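Local coordinates for protein probable arabinosyltransferase B (Mycobacterium tuberculosis H37Rv, PDB 7BVF) that polymerises arabinose into the arabinan of mycobacterial cell-wall arabinogalactan as a membrane-embedded arabinosyltransferase, at residues 883-893 with 917-925. Numbering follows the deposited sequence.
Sequences IAGNSVLHGYT and VPDDLYGEQ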
ATOM      1  N   ILE A 883     -10.490 -28.869  -3.643  1.00 26.04           N
ATOM      2  CA  ILE A 883     -11.632 -29.387  -4.384  1.00 26.04           C
ATOM      3  C   ILE A 883     -12.072 -28.350  -5.409  1.00 26.04           C
ATOM      4  O   ILE A 883     -11.968 -27.142  -5.182  1.00 26.04           O
ATOM      5  CB  ILE A 883     -12.794 -29.759  -3.433  1.00 26.04           C
ATOM      6  CG1 ILE A 883     -12.294 -30.688  -2.329  1.00 26.04           C
ATOM      7  CG2 ILE A 883     -13.930 -30.418  -4.184  1.00 26.04           C
ATOM      8  CD1 ILE A 883     -13.332 -31.060  -1.319  1.00 26.04           C
ATOM      9  N   ALA A 884     -12.560 -28.833  -6.550  1.00 30.54           N
ATOM     10  CA  ALA A 884     -13.005 -27.983  -7.647  1.00 30.54           C
ATOM     11  C   ALA A 884     -14.524 -27.880  -7.629  1.00 30.54           C
ATOM     12  O   ALA A 884     -15.218 -28.897  -7.718  1.00 30.54           O
ATOM     13  CB  ALA A 884     -12.529 -28.535  -8.987  1.00 30.54           C
ATOM     14  N   GLY A 885     -15.035 -26.656  -7.530  1.00 32.35           N
ATOM     15  CA  GLY A 885     -16.468 -26.441  -7.514  1.00 32.35           C
ATOM     16  C   GLY A 885     -16.805 -24.994  -7.780  1.00 32.35           C
ATOM     17  O   GLY A 885     -15.953 -24.108  -7.677  1.00 32.35           O
ATOM     18  N   ASN A 886     -18.070 -24.762  -8.114  1.00 33.68           N
ATOM     19  CA  ASN A 886     -18.536 -23.431  -8.466  1.00 33.68           C
ATOM     20  C   ASN A 886     -18.851 -22.615  -7.219  1.00 33.68           C
ATOM     21  O   ASN A 886     -19.000 -23.145  -6.116  1.00 33.68           O
ATOM     22  CB  ASN A 886     -19.782 -23.506  -9.344  1.00 33.68           C
ATOM     23  CG  ASN A 886     -19.597 -24.399 -10.543  1.00 33.68           C
ATOM     24  OD1 ASN A 886     -18.672 -24.216 -11.330  1.00 33.68           O
ATOM     25  ND2 ASN A 886     -20.480 -25.377 -10.693  1.00 33.68           N
ATOM     26  N   SER A 887     -18.967 -21.306  -7.415  1.00 32.83           N
ATOM     27  CA  SER A 887     -19.358 -20.380  -6.364  1.00 32.83           C
ATOM     28  C   SER A 887     -19.581 -19.014  -6.989  1.00 32.83           C
ATOM     29  O   SER A 887     -19.170 -18.756  -8.122  1.00 32.83           O
ATOM     30  CB  SER A 887     -18.302 -20.284  -5.264  1.00 32.83           C
ATOM     31  OG  SER A 887     -17.191 -19.517  -5.687  1.00 32.83           O
ATOM     32  N   VAL A 888     -20.258 -18.152  -6.243  1.00 31.66           N
ATOM     33  CA  VAL A 888     -20.214 -16.729  -6.534  1.00 31.66           C
ATOM     34  C   VAL A 888     -18.897 -16.166  -6.007  1.00 31.66           C
ATOM     35  O   VAL A 888     -18.270 -16.735  -5.111  1.00 31.66           O
ATOM     36  CB  VAL A 888     -21.430 -16.011  -5.922  1.00 31.66           C
ATOM     37  CG1 VAL A 888     -21.502 -14.573  -6.383  1.00 31.66           C
ATOM     38  CG2 VAL A 888     -22.705 -16.739  -6.286  1.00 31.66           C
ATOM     39  N   LEU A 889     -18.457 -15.058  -6.594  1.00 33.77           N
ATOM     40  CA  LEU A 889     -17.243 -14.323  -6.266  1.00 33.77           C
ATOM     41  C   LEU A 889     -15.994 -15.035  -6.791  1.00 33.77           C
ATOM     42  O   LEU A 889     -14.916 -14.441  -6.781  1.00 33.77           O
ATOM     43  CB  LEU A 889     -17.095 -14.063  -4.751  1.00 33.77           C
ATOM     44  CG  LEU A 889     -15.856 -13.448  -4.104  1.00 33.77           C
ATOM     45  CD1 LEU A 889     -15.920 -11.936  -4.165  1.00 33.77           C
ATOM     46  CD2 LEU A 889     -15.721 -13.926  -2.672  1.00 33.77           C
ATOM     47  N   HIS A 890     -16.109 -16.255  -7.308  1.00 36.01           N
ATOM     48  CA  HIS A 890     -14.991 -16.967  -7.908  1.00 36.01           C
ATOM     49  C   HIS A 890     -15.547 -17.894  -8.976  1.00 36.01           C
ATOM     50  O   HIS A 890     -16.556 -18.565  -8.754  1.00 36.01           O
ATOM     51  CB  HIS A 890     -14.198 -17.776  -6.875  1.00 36.01           C
ATOM     52  CG  HIS A 890     -13.526 -16.940  -5.832  1.00 36.01           C
ATOM     53  ND1 HIS A 890     -12.699 -15.884  -6.143  1.00 36.01           N
ATOM     54  CD2 HIS A 890     -13.554 -17.011  -4.480  1.00 36.01           C
ATOM     55  CE1 HIS A 890     -12.249 -15.336  -5.028  1.00 36.01           C
ATOM     56  NE2 HIS A 890     -12.754 -16.002  -4.005  1.00 36.01           N
ATOM     57  N   GLY A 891     -14.889 -17.935 -10.126  1.00 40.59           N
ATOM     58  CA  GLY A 891     -15.438 -18.692 -11.231  1.00 40.59           C
ATOM     59  C   GLY A 891     -15.510 -20.190 -11.017  1.00 40.59           C
ATOM     60  O   GLY A 891     -16.603 -20.736 -10.845  1.00 40.59           O
ATOM     61  N   TYR A 892     -14.363 -20.868 -11.003  1.00 40.50           N
ATOM     62  CA  TYR A 892     -14.386 -22.323 -10.931  1.00 40.50           C
ATOM     63  C   TYR A 892     -13.438 -22.881  -9.877  1.00 40.50           C
ATOM     64  O   TYR A 892     -13.730 -23.923  -9.281  1.00 40.50           O
ATOM     65  CB  TYR A 892     -14.058 -22.926 -12.297  1.00 40.50           C
ATOM     66  CG  TYR A 892     -14.262 -24.419 -12.347  1.00 40.50           C
ATOM     67  CD1 TYR A 892     -15.527 -24.968 -12.218  1.00 40.50           C
ATOM     68  CD2 TYR A 892     -13.189 -25.280 -12.515  1.00 40.50           C
ATOM     69  CE1 TYR A 892     -15.718 -26.332 -12.258  1.00 40.50           C
ATOM     70  CE2 TYR A 892     -13.370 -26.643 -12.558  1.00 40.50           C
ATOM     71  CZ  TYR A 892     -14.637 -27.164 -12.429  1.00 40.50           C
ATOM     72  OH  TYR A 892     -14.820 -28.526 -12.471  1.00 40.50           O
ATOM     73  N   THR A 893     -12.311 -22.206  -9.635  1.00 38.25           N
ATOM     74  CA  THR A 893     -11.339 -22.628  -8.629  1.00 38.25           C
ATOM     75  C   THR A 893     -10.988 -24.103  -8.783  1.00 38.25           C
ATOM     76  O   THR A 893     -11.444 -24.929  -7.985  1.00 38.25           O
ATOM     77  CB  THR A 893     -11.863 -22.367  -7.216  1.00 38.25           C
ATOM     78  OG1 THR A 893     -12.794 -23.393  -6.856  1.00 38.25           O
ATOM     79  CG2 THR A 893     -12.549 -21.016  -7.142  1.00 38.25           C
ATOM     80  N   VAL A 917     -21.439 -31.171  -9.796  1.00 28.35           N
ATOM     81  CA  VAL A 917     -20.281 -30.416  -9.324  1.00 28.35           C
ATOM     82  C   VAL A 917     -20.712 -29.607  -8.108  1.00 28.35           C
ATOM     83  O   VAL A 917     -21.740 -28.924  -8.168  1.00 28.35           O
ATOM     84  CB  VAL A 917     -19.712 -29.499 -10.422  1.00 28.35           C
ATOM     85  CG1 VAL A 917     -18.494 -28.751  -9.921  1.00 28.35           C
ATOM     86  CG2 VAL A 917     -19.358 -30.321 -11.640  1.00 28.35           C
ATOM     87  N   PRO A 918     -19.981 -29.667  -7.000  1.00 27.03           N
ATOM     88  CA  PRO A 918     -20.451 -29.040  -5.760  1.00 27.03           C
ATOM     89  C   PRO A 918     -20.471 -27.522  -5.846  1.00 27.03           C
ATOM     90  O   PRO A 918     -19.969 -26.903  -6.784  1.00 27.03           O
ATOM     91  CB  PRO A 918     -19.435 -29.521  -4.723  1.00 27.03           C
ATOM     92  CG  PRO A 918     -18.231 -29.870  -5.509  1.00 27.03           C
ATOM     93  CD  PRO A 918     -18.747 -30.434  -6.784  1.00 27.03           C
ATOM     94  N   ASP A 919     -21.080 -26.923  -4.826  1.00 29.27           N
ATOM     95  CA  ASP A 919     -21.099 -25.477  -4.621  1.00 29.27           C
ATOM     96  C   ASP A 919     -20.393 -25.202  -3.299  1.00 29.27           C
ATOM     97  O   ASP A 919     -21.028 -25.151  -2.247  1.00 29.27           O
ATOM     98  CB  ASP A 919     -22.523 -24.927  -4.589  1.00 29.27           C
ATOM     99  CG  ASP A 919     -23.215 -24.997  -5.927  1.00 29.27           C
ATOM    100  OD1 ASP A 919     -22.567 -24.701  -6.950  1.00 29.27           O
ATOM    101  OD2 ASP A 919     -24.415 -25.340  -5.956  1.00 29.27           O
ATOM    102  N   ASP A 920     -19.082 -25.027  -3.346  1.00 31.38           N
ATOM    103  CA  ASP A 920     -18.340 -24.670  -2.149  1.00 31.38           C
ATOM    104  C   ASP A 920     -18.059 -23.177  -2.121  1.00 31.38           C
ATOM    105  O   ASP A 920     -17.926 -22.529  -3.160  1.00 31.38           O
ATOM    106  CB  ASP A 920     -17.031 -25.455  -2.031  1.00 31.38           C
ATOM    107  CG  ASP A 920     -16.154 -25.351  -3.259  1.00 31.38           C
ATOM    108  OD1 ASP A 920     -15.199 -26.148  -3.356  1.00 31.38           O
ATOM    109  OD2 ASP A 920     -16.407 -24.496  -4.128  1.00 31.38           O
ATOM    110  N   LEU A 921     -17.975 -22.633  -0.911  1.00 28.74           N
ATOM    111  CA  LEU A 921     -17.717 -21.216  -0.717  1.00 28.74           C
ATOM    112  C   LEU A 921     -16.267 -20.920  -0.388  1.00 28.74           C
ATOM    113  O   LEU A 921     -15.754 -19.869  -0.785  1.00 28.74           O
ATOM    114  CB  LEU A 921     -18.600 -20.668   0.406  1.00 28.74           C
ATOM    115  CG  LEU A 921     -20.034 -21.186   0.457  1.00 28.74           C
ATOM    116  CD1 LEU A 921     -20.772 -20.538   1.601  1.00 28.74           C
ATOM    117  CD2 LEU A 921     -20.751 -20.933  -0.850  1.00 28.74           C
ATOM    118  N   TYR A 922     -15.601 -21.817   0.329  1.00 31.94           N
ATOM    119  CA  TYR A 922     -14.211 -21.626   0.733  1.00 31.94           C
ATOM    120  C   TYR A 922     -13.271 -22.333  -0.239  1.00 31.94           C
ATOM    121  O   TYR A 922     -12.493 -23.208   0.123  1.00 31.94           O
ATOM    122  CB  TYR A 922     -14.016 -22.113   2.165  1.00 31.94           C
ATOM    123  CG  TYR A 922     -14.957 -21.439   3.129  1.00 31.94           C
ATOM    124  CD1 TYR A 922     -14.664 -20.190   3.649  1.00 31.94           C
ATOM    125  CD2 TYR A 922     -16.152 -22.036   3.496  1.00 31.94           C
ATOM    126  CE1 TYR A 922     -15.523 -19.561   4.515  1.00 31.94           C
ATOM    127  CE2 TYR A 922     -17.020 -21.412   4.362  1.00 31.94           C
ATOM    128  CZ  TYR A 922     -16.698 -20.174   4.870  1.00 31.94           C
ATOM    129  OH  TYR A 922     -17.554 -19.541   5.739  1.00 31.94           O
ATOM    130  N   GLY A 923     -13.361 -21.929  -1.501  1.00 34.94           N
ATOM    131  CA  GLY A 923     -12.553 -22.524  -2.545  1.00 34.94           C
ATOM    132  C   GLY A 923     -11.107 -22.081  -2.513  1.00 34.94           C
ATOM    133  O   GLY A 923     -10.205 -22.874  -2.793  1.00 34.94           O
ATOM    134  N   GLU A 924     -10.874 -20.815  -2.177  1.00 36.99           N
ATOM    135  CA  GLU A 924      -9.520 -20.290  -2.073  1.00 36.99           C
ATOM    136  C   GLU A 924      -8.871 -20.589  -0.727  1.00 36.99           C
ATOM    137  O   GLU A 924      -7.700 -20.248  -0.534  1.00 36.99           O
ATOM    138  CB  GLU A 924      -9.525 -18.781  -2.321  1.00 36.99           C
ATOM    139  CG  GLU A 924     -10.299 -18.365  -3.558  1.00 36.99           C
ATOM    140  CD  GLU A 924      -9.517 -18.579  -4.841  1.00 36.99           C
ATOM    141  OE1 GLU A 924      -8.532 -17.847  -5.066  1.00 36.99           O
ATOM    142  OE2 GLU A 924      -9.889 -19.476  -5.627  1.00 36.99           O
ATOM    143  N   GLN A 925      -9.600 -21.211   0.201  1.00 32.31           N
ATOM    144  CA  GLN A 925      -9.074 -21.665   1.486  1.00 32.31           C
ATOM    145  C   GLN A 925      -9.113 -23.186   1.488  1.00 32.31           C
ATOM    146  O   GLN A 925     -10.084 -23.787   1.968  1.00 32.31           O
ATOM    147  CB  GLN A 925      -9.891 -21.096   2.648  1.00 32.31           C
ATOM    148  CG  GLN A 925      -9.667 -19.618   2.906  1.00 32.31           C
ATOM    149  CD  GLN A 925     -10.380 -18.728   1.909  1.00 32.31           C
ATOM    150  OE1 GLN A 925     -11.485 -19.032   1.464  1.00 32.31           O
ATOM    151  NE2 GLN A 925      -9.749 -17.618   1.553  1.00 32.31           N
TER
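Glu924 lays its CG over one face of the His890 imidazole, a CH-pi contact with 3.7 Å from that methylene carbon to the ring centroid. The methylene sits toward the rim on the NE2 and CD2 side, while Leu889 CG lies over the opposite face, so an aliphatic carbon lies over each face, both toward the rim. The Glu924 carboxylate plane is turned 30° from that of the His890 ring. Bent at chi2 (-79°), the glutamate chain carries its carboxylate on to Thr893, where OE2 comes near the methyl CG2. At the other end, Val917 CG1, anti to its own backbone N (chi1 -179°), reaches across toward Gly885 CA and also meets ND2 of Asn886, whose side chain crosses the valine at about a right angle. A main-chain hydrogen bond, Asn886 N to Pro918 O at 3.2 Å, joins the loops here. Between these ends the Asp920 carboxylate turns toward the 883-893 main chain, OD2 lying 3.6 Å from Gly885 O, two acceptors that form no bond with each other as they stand; Arg930 also touches Asp920. The contact joins two loops of the EmbC C-terminal domain, one leaving strand 874-881 and the other entering strand 932-935, its antiparallel neighbour in one sheet, on which Ile883 and Asp920 touch Leu932 and Pro918 rests against Phe934.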